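Local coordinates for protein beta-galactosidase (Geobacillus stearothermophilus, PDB 4OIF) that probably hydrolyses terminal non-reducing beta-D-galactose residues from beta-D-galactosides, as a zinc-containing trimeric enzyme of glycosyl hydrolase family 42, at residues A[434-439]-A[553-558]; A[499-504]-A[595-600]; A[538-543]-A[549-554]. All blocks are in the same frame, centred on the assembly; numbering follows the deposited sequence.

Contact 1: A[434-439]-A[553-558]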
# COMPACT_ATOMS: atom_id res chain seq x y z
N GLU A 434 4.65 -12.84 7.78
CA GLU A 434 4.43 -11.89 8.85
C GLU A 434 4.72 -12.45 10.23
O GLU A 434 4.79 -11.68 11.18
CB GLU A 434 2.99 -11.36 8.78
CG GLU A 434 2.81 -10.34 7.64
CD GLU A 434 1.37 -9.87 7.45
OE1 GLU A 434 0.56 -9.99 8.40
OE2 GLU A 434 1.05 -9.37 6.35
N THR A 435 4.93 -13.76 10.34
CA THR A 435 5.12 -14.36 11.67
C THR A 435 6.52 -14.87 11.97
O THR A 435 6.76 -15.37 13.06
CB THR A 435 4.16 -15.54 11.92
OG1 THR A 435 4.52 -16.65 11.08
CG2 THR A 435 2.72 -15.12 11.67
N LYS A 436 7.43 -14.77 11.00
CA LYS A 436 8.81 -15.20 11.21
C LYS A 436 9.37 -14.54 12.47
O LYS A 436 9.78 -15.22 13.40
CB LYS A 436 9.69 -14.88 9.99
CG LYS A 436 9.32 -15.62 8.71
CD LYS A 436 10.24 -15.22 7.57
CE LYS A 436 9.77 -15.74 6.21
NZ LYS A 436 10.62 -15.19 5.08
N ARG A 437 9.36 -13.20 12.46
CA ARG A 437 9.61 -12.37 13.64
C ARG A 437 10.78 -12.83 14.49
O ARG A 437 10.64 -13.04 15.70
CB ARG A 437 8.33 -12.29 14.48
CG ARG A 437 7.15 -11.67 13.71
CD ARG A 437 5.93 -11.43 14.59
NE ARG A 437 6.20 -10.50 15.69
CZ ARG A 437 6.22 -9.18 15.57
NH1 ARG A 437 5.98 -8.61 14.39
NH2 ARG A 437 6.48 -8.42 16.62
N TYR A 438 11.93 -12.99 13.85
CA TYR A 438 13.12 -13.58 14.47
C TYR A 438 13.62 -12.76 15.68
O TYR A 438 13.67 -13.29 16.81
CB TYR A 438 14.21 -13.76 13.39
CG TYR A 438 15.60 -14.13 13.88
CD1 TYR A 438 15.82 -15.29 14.61
CD2 TYR A 438 16.69 -13.32 13.60
CE1 TYR A 438 17.08 -15.63 15.05
CE2 TYR A 438 17.96 -13.65 14.04
CZ TYR A 438 18.14 -14.81 14.76
OH TYR A 438 19.40 -15.16 15.21
N PRO A 439 13.98 -11.48 15.48
CA PRO A 439 14.47 -10.70 16.62
C PRO A 439 13.45 -10.60 17.76
O PRO A 439 13.81 -10.75 18.94
CB PRO A 439 14.76 -9.33 16.01
CG PRO A 439 13.94 -9.27 14.78
CD PRO A 439 13.94 -10.65 14.25
N LYS A 553 0.92 -20.70 19.05
CA LYS A 553 0.59 -19.95 17.84
C LYS A 553 1.71 -20.02 16.80
O LYS A 553 2.87 -20.26 17.15
CB LYS A 553 0.28 -18.49 18.17
CG LYS A 553 -0.93 -18.32 19.07
CD LYS A 553 -1.43 -16.90 19.12
CE LYS A 553 -0.45 -15.96 19.78
NZ LYS A 553 -1.00 -14.56 19.79
N ASP A 554 1.35 -19.82 15.53
CA ASP A 554 2.28 -19.56 14.43
C ASP A 554 3.06 -20.77 13.91
O ASP A 554 3.05 -21.04 12.71
CB ASP A 554 3.28 -18.47 14.81
CG ASP A 554 2.61 -17.14 15.13
OD1 ASP A 554 1.46 -16.93 14.69
OD2 ASP A 554 3.25 -16.31 15.81
N TYR A 555 3.77 -21.47 14.80
CA TYR A 555 4.61 -22.59 14.38
C TYR A 555 4.58 -23.77 15.34
O TYR A 555 4.62 -23.61 16.56
CB TYR A 555 6.05 -22.14 14.19
CG TYR A 555 6.20 -21.07 13.14
CD1 TYR A 555 6.18 -21.41 11.79
CD2 TYR A 555 6.36 -19.74 13.48
CE1 TYR A 555 6.30 -20.45 10.81
CE2 TYR A 555 6.49 -18.77 12.50
CZ TYR A 555 6.46 -19.14 11.17
OH TYR A 555 6.58 -18.19 10.18
N ALA A 556 4.53 -24.96 14.76
CA ALA A 556 4.72 -26.19 15.51
C ALA A 556 5.76 -27.02 14.80
O ALA A 556 5.97 -26.87 13.60
CB ALA A 556 3.42 -26.95 15.64
N THR A 557 6.44 -27.88 15.54
CA THR A 557 7.38 -28.78 14.90
C THR A 557 7.07 -30.24 15.24
O THR A 557 7.00 -30.60 16.40
CB THR A 557 8.83 -28.47 15.33
OG1 THR A 557 9.09 -27.06 15.19
CG2 THR A 557 9.81 -29.25 14.46
N VAL A 558 6.89 -31.07 14.22
CA VAL A 558 6.74 -32.50 14.47
C VAL A 558 8.13 -33.05 14.79
O VAL A 558 9.10 -32.76 14.08
CB VAL A 558 6.10 -33.24 13.28
CG1 VAL A 558 6.02 -34.74 13.56
CG2 VAL A 558 4.70 -32.70 12.98
O HOH W 1 2.58 -18.61 11.18
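Tyr-555 reaches out from the beginning of strand 555-561 and gives its phenol proton to Thr-435: OH lies 2.7 Å from OG1. The hydroxyl also accepts a bond from the backbone N of Ala-432, so it is held from two directions. Thr-435 OG1 in turn passes its own proton to a water 2.8 Å away, which donates to the carbonyl O of Asp-554. A chi1 of 69° sets Thr-435 OG1 between the backbone N and the carbonyl carbon and puts CG2 beside the N, where the methyl meets Asp-554 OD1 at 3.7 Å. The other carboxylate oxygen, OD2, is engaged in a salt bridge with Arg-597. In fold terms, the loop leading into helix 438-451 is pinned to the start of a strand in the trimerisation domain, and Arg-437 is the N-cap residue of that helix. A phenylalanine in place of Tyr-555 would probably leave Thr-435 OG1 without its proton donor and the Ala-432 N-H without its acceptor. Lys-436 adds a lighter contact, its CG 4.0 Å from Tyr-555 OH, while its extended chain carries NZ off to the carbonyls of Leu-425 and Ala-428.

Contact 2: A[499-504]-A[595-600]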
# COMPACT_ATOMS: atom_id res chain seq x y z
N MET A 499 17.45 -24.62 21.87
CA MET A 499 17.07 -24.23 20.52
C MET A 499 15.60 -24.47 20.29
O MET A 499 14.90 -25.05 21.14
CB MET A 499 17.90 -24.98 19.47
CG MET A 499 19.31 -24.43 19.34
SD MET A 499 20.26 -25.26 18.06
CE MET A 499 20.84 -23.89 17.10
N THR A 500 15.11 -24.00 19.16
CA THR A 500 13.68 -24.01 18.90
C THR A 500 13.37 -24.41 17.49
O THR A 500 14.27 -24.67 16.68
CB THR A 500 13.02 -22.62 19.10
OG1 THR A 500 13.39 -21.76 18.02
CG2 THR A 500 13.42 -21.99 20.45
N TYR A 501 12.08 -24.41 17.20
CA TYR A 501 11.58 -24.51 15.85
C TYR A 501 12.37 -23.64 14.87
O TYR A 501 12.88 -22.58 15.24
CB TYR A 501 10.11 -24.10 15.83
CG TYR A 501 9.86 -22.76 16.45
CD1 TYR A 501 9.65 -22.63 17.83
CD2 TYR A 501 9.81 -21.60 15.67
CE1 TYR A 501 9.41 -21.38 18.41
CE2 TYR A 501 9.57 -20.35 16.24
CZ TYR A 501 9.37 -20.25 17.61
OH TYR A 501 9.13 -19.01 18.19
N ILE A 502 12.45 -24.12 13.63
CA ILE A 502 13.11 -23.42 12.52
C ILE A 502 14.54 -23.03 12.86
O ILE A 502 14.97 -21.90 12.66
CB ILE A 502 12.29 -22.19 12.09
CG1 ILE A 502 10.81 -22.58 11.99
CG2 ILE A 502 12.73 -21.71 10.73
CD1 ILE A 502 9.93 -21.50 11.47
N SER A 503 15.28 -24.01 13.36
CA SER A 503 16.70 -23.83 13.66
C SER A 503 17.48 -24.87 12.91
O SER A 503 17.08 -25.99 12.87
CB SER A 503 16.96 -23.98 15.15
OG SER A 503 16.15 -23.09 15.91
N GLY A 504 18.61 -24.51 12.32
CA GLY A 504 19.48 -25.49 11.69
C GLY A 504 18.93 -26.11 10.42
O GLY A 504 19.06 -27.31 10.20
N GLY A 595 9.61 -27.04 20.54
CA GLY A 595 9.08 -27.28 19.20
C GLY A 595 8.06 -26.28 18.65
O GLY A 595 7.85 -26.19 17.44
N GLY A 596 7.40 -25.55 19.55
CA GLY A 596 6.35 -24.66 19.13
C GLY A 596 6.53 -23.29 19.72
O GLY A 596 7.31 -23.11 20.65
N ARG A 597 5.82 -22.31 19.18
CA ARG A 597 5.91 -20.95 19.69
C ARG A 597 4.81 -20.76 20.74
O ARG A 597 3.61 -20.77 20.44
CB ARG A 597 5.81 -19.93 18.56
CG ARG A 597 5.77 -18.50 19.05
CD ARG A 597 5.73 -17.54 17.89
NE ARG A 597 7.01 -17.44 17.19
CZ ARG A 597 7.18 -16.79 16.04
NH1 ARG A 597 6.14 -16.19 15.46
NH2 ARG A 597 8.38 -16.75 15.48
N LEU A 598 5.23 -20.63 21.99
CA LEU A 598 4.31 -20.75 23.10
C LEU A 598 4.18 -19.42 23.85
O LEU A 598 5.10 -18.61 23.83
CB LEU A 598 4.78 -21.87 24.03
CG LEU A 598 4.89 -23.25 23.35
CD1 LEU A 598 5.41 -24.29 24.31
CD2 LEU A 598 3.57 -23.69 22.80
N GLU A 599 3.04 -19.21 24.48
CA GLU A 599 2.78 -18.01 25.28
C GLU A 599 3.87 -17.71 26.32
O GLU A 599 4.68 -18.57 26.66
CB GLU A 599 1.45 -18.15 26.00
CG GLU A 599 1.37 -19.39 26.87
CD GLU A 599 0.10 -19.43 27.70
OE1 GLU A 599 -0.67 -20.40 27.56
OE2 GLU A 599 -0.12 -18.48 28.48
N ASP A 600 3.88 -16.47 26.81
CA ASP A 600 4.88 -15.99 27.76
C ASP A 600 5.10 -16.88 28.98
O ASP A 600 6.24 -17.12 29.42
CB ASP A 600 4.48 -14.60 28.25
CG ASP A 600 4.71 -13.52 27.21
OD1 ASP A 600 5.60 -13.68 26.35
OD2 ASP A 600 4.01 -12.49 27.28
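Arg-597 NE donates to the hydroxyl of Tyr-501 along a nearly straight line, with NE 2.8 Å from OH and an angle of 169° at the hydrogen. The hydroxyl sits at the edge of the guanidinium and in its plane, whereas the tyrosine ring itself is turned 68° from that plane. The arginine gets there by leaving its backbone with CG anti to N and then bending at chi3 (-73°), which brings NE back to the phenol. Its aliphatic part helps as well: CB packs 3.7 Å from Tyr-501 CZ. The two terminal nitrogens are bonded to other partners, NH1 to the carbonyl O of Thr-435 and to the carboxylate of Asp-554, NH2 to the carbonyl O of Lys-436, although NH2 still lies close to the phenol. These further bonds probably fix the rotation of the guanidinium and so position NE for the hydroxyl.

Nearer the tyrosine backbone, the partners are glycines. Tyr-501 CB comes within 3.5 Å of Gly-595 O, and CE1 lies equally close, 3.5 Å, to Gly-596 O, so the ring runs alongside bare main chain. Thr-500 OG1 stands over the centre of one ring face, 3.8 Å above it, and bonds to the carbonyl O of Tyr-501. The turn that follows is tied back by Ser-503 OG, 2.6 Å from Thr-500 O.

Both segments leave the ends of neighbouring parallel strands, 496-500 and 589-594, in the mixed sheet of the trimerisation domain. Around the tyrosine, strand 555-561 contributes Tyr-555 and Thr-557, and helix 438-451 brings up Thr-441.

Contact 3: A[538-543]-A[549-554]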
# COMPACT_ATOMS: atom_id res chain seq x y z
N ARG A 538 -5.74 -17.34 12.89
CA ARG A 538 -6.76 -17.83 13.81
C ARG A 538 -6.45 -19.24 14.33
O ARG A 538 -7.12 -19.73 15.23
CB ARG A 538 -8.14 -17.81 13.14
CG ARG A 538 -8.66 -16.41 12.84
CD ARG A 538 -9.95 -16.46 12.03
NE ARG A 538 -10.53 -15.13 11.89
CZ ARG A 538 -10.60 -14.44 10.76
NH1 ARG A 538 -10.15 -14.96 9.62
NH2 ARG A 538 -11.14 -13.22 10.75
N ASP A 539 -5.45 -19.90 13.74
CA ASP A 539 -5.10 -21.25 14.18
C ASP A 539 -4.50 -21.22 15.58
O ASP A 539 -3.83 -20.26 15.95
CB ASP A 539 -4.11 -21.91 13.21
CG ASP A 539 -4.74 -22.24 11.86
OD1 ASP A 539 -5.99 -22.30 11.80
OD2 ASP A 539 -3.99 -22.44 10.88
N ARG A 540 -4.76 -22.26 16.36
CA ARG A 540 -4.22 -22.36 17.71
C ARG A 540 -3.87 -23.80 18.01
O ARG A 540 -4.49 -24.71 17.48
CB ARG A 540 -5.21 -21.86 18.76
CG ARG A 540 -5.51 -20.39 18.70
CD ARG A 540 -4.33 -19.54 19.14
NE ARG A 540 -4.70 -18.12 19.22
CZ ARG A 540 -4.66 -17.27 18.19
NH1 ARG A 540 -4.26 -17.69 16.99
NH2 ARG A 540 -5.01 -16.00 18.36
N ASN A 541 -2.88 -24.01 18.86
CA ASN A 541 -2.68 -25.33 19.43
C ASN A 541 -2.35 -25.12 20.90
O ASN A 541 -2.61 -24.04 21.45
CB ASN A 541 -1.57 -26.12 18.70
CG ASN A 541 -1.80 -27.66 18.72
OD1 ASN A 541 -2.03 -28.25 19.78
ND2 ASN A 541 -1.74 -28.29 17.55
N SER A 542 -1.80 -26.13 21.54
CA SER A 542 -1.41 -26.04 22.93
C SER A 542 -0.46 -27.16 23.25
O SER A 542 -0.54 -28.24 22.65
CB SER A 542 -2.62 -26.11 23.85
OG SER A 542 -3.27 -27.36 23.71
N VAL A 543 0.45 -26.90 24.19
CA VAL A 543 1.39 -27.89 24.68
C VAL A 543 1.15 -28.16 26.16
O VAL A 543 1.07 -27.25 26.97
CB VAL A 543 2.84 -27.44 24.46
CG1 VAL A 543 3.81 -28.40 25.12
CG2 VAL A 543 3.14 -27.33 22.98
N SER A 549 -1.47 -26.62 30.53
CA SER A 549 -1.55 -26.37 29.10
C SER A 549 -1.06 -24.97 28.79
O SER A 549 -1.38 -24.03 29.51
CB SER A 549 -2.96 -26.55 28.57
OG SER A 549 -3.22 -27.92 28.34
N TYR A 550 -0.28 -24.84 27.71
CA TYR A 550 0.24 -23.54 27.26
C TYR A 550 -0.17 -23.30 25.81
O TYR A 550 -0.07 -24.19 24.98
CB TYR A 550 1.77 -23.49 27.38
CG TYR A 550 2.30 -23.62 28.80
CD1 TYR A 550 2.60 -24.87 29.33
CD2 TYR A 550 2.52 -22.50 29.59
CE1 TYR A 550 3.09 -25.00 30.62
CE2 TYR A 550 3.01 -22.62 30.88
CZ TYR A 550 3.30 -23.86 31.38
OH TYR A 550 3.78 -23.98 32.66
N GLU A 551 -0.64 -22.10 25.50
CA GLU A 551 -1.12 -21.84 24.14
C GLU A 551 -0.01 -21.77 23.08
O GLU A 551 1.05 -21.19 23.30
CB GLU A 551 -1.92 -20.54 24.10
CG GLU A 551 -2.72 -20.38 22.80
CD GLU A 551 -3.30 -18.99 22.64
OE1 GLU A 551 -4.51 -18.87 22.34
OE2 GLU A 551 -2.54 -18.01 22.80
N LEU A 552 -0.27 -22.39 21.93
CA LEU A 552 0.65 -22.32 20.80
C LEU A 552 0.06 -21.50 19.67
O LEU A 552 -1.13 -21.62 19.36
CB LEU A 552 0.99 -23.73 20.29
CG LEU A 552 1.96 -23.85 19.11
CD1 LEU A 552 2.73 -25.16 19.21
CD2 LEU A 552 1.26 -23.75 17.75
N LYS A 553 0.92 -20.70 19.05
CA LYS A 553 0.59 -19.95 17.84
C LYS A 553 1.71 -20.02 16.80
O LYS A 553 2.87 -20.26 17.15
CB LYS A 553 0.28 -18.49 18.17
CG LYS A 553 -0.93 -18.32 19.07
CD LYS A 553 -1.43 -16.90 19.12
CE LYS A 553 -0.45 -15.96 19.78
NZ LYS A 553 -1.00 -14.56 19.79
N ASP A 554 1.35 -19.82 15.53
CA ASP A 554 2.28 -19.56 14.43
C ASP A 554 3.06 -20.77 13.91
O ASP A 554 3.05 -21.04 12.71
CB ASP A 554 3.28 -18.47 14.81
CG ASP A 554 2.61 -17.14 15.13
OD1 ASP A 554 1.46 -16.93 14.69
OD2 ASP A 554 3.25 -16.31 15.81
O HOH W 2 -1.51 -18.98 14.87
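Asn-541 and Leu-552 form a hydrogen-bonded antiparallel pair, with Asn-541 N 3.0 Å from Leu-552 O and the return bond just as straight, both at 171°. Val-543 and Tyr-550 make the next such pair, and Ser-542 opposite Glu-551 is the non-hydrogen-bonded pair between them. This is a beta hairpin.

Its tight face carries Asn-541, Val-543, Tyr-550 and Leu-552. Leu-552 CD2 rests 3.8 Å from Asn-541 CB, and Val-543 CG2 approaches Leu-552 CD1 more loosely. The asparagine amide turns back on its own chain, where OD1 accepts the N-H of Ser-542 at 2.8 Å. Tyr-550 sends its hydroxyl away from the hairpin to Asp-605.

The looser, more exposed side belongs to Arg-540, Glu-551 and Lys-553. Arg-540 NE makes a salt bridge with Glu-551 OE1 at 3.2 Å, but the hydrogen bond in it is weak, bent to 124°, and the guanidinium and carboxylate planes are perpendicular. Lys-553 runs beside the arginine in the same direction and lays CD over the centre of one guanidinium face, 3.4 Å above it. Arg-540 NH1 is better bound, to the carbonyl oxygens of Asp-539 and Pro-537. A water links Asp-539 O to Asp-554 N, just beyond the Arg-540 and Lys-553 pair.

Lys-335 of the second subunit pairs with Asp-539. In the sheet, the hairpin lies between strand 565-570, beside 541-545, and the short strand 597-598, beside 548-553; Leu-598 and Tyr-570 pack on Val-543 and Leu-552.

Contact 2 is the buried one, contacts 1 and 3 are partly buried, and contact 3 has the most exposed side chains. All three belong to the trimerisation domain, and Arg-597 joins them. Contacts 1 and 2 also interlock where Thr-557 OG1 approaches Gly-595 O. Contact 3 runs straight into contact 1 through the shared Lys-553 and Asp-554, and meets contact 2 at Glu-551 N with Glu-599 OE1. Their chemistry differs accordingly: regular main-chain pairing with a surface salt bridge whose hydrogen bond is weak in contact 3, and a single hydrogen bond across each contact, from or to a tyrosine hydroxyl, in contacts 1 and 2, with a water only in the former of these two.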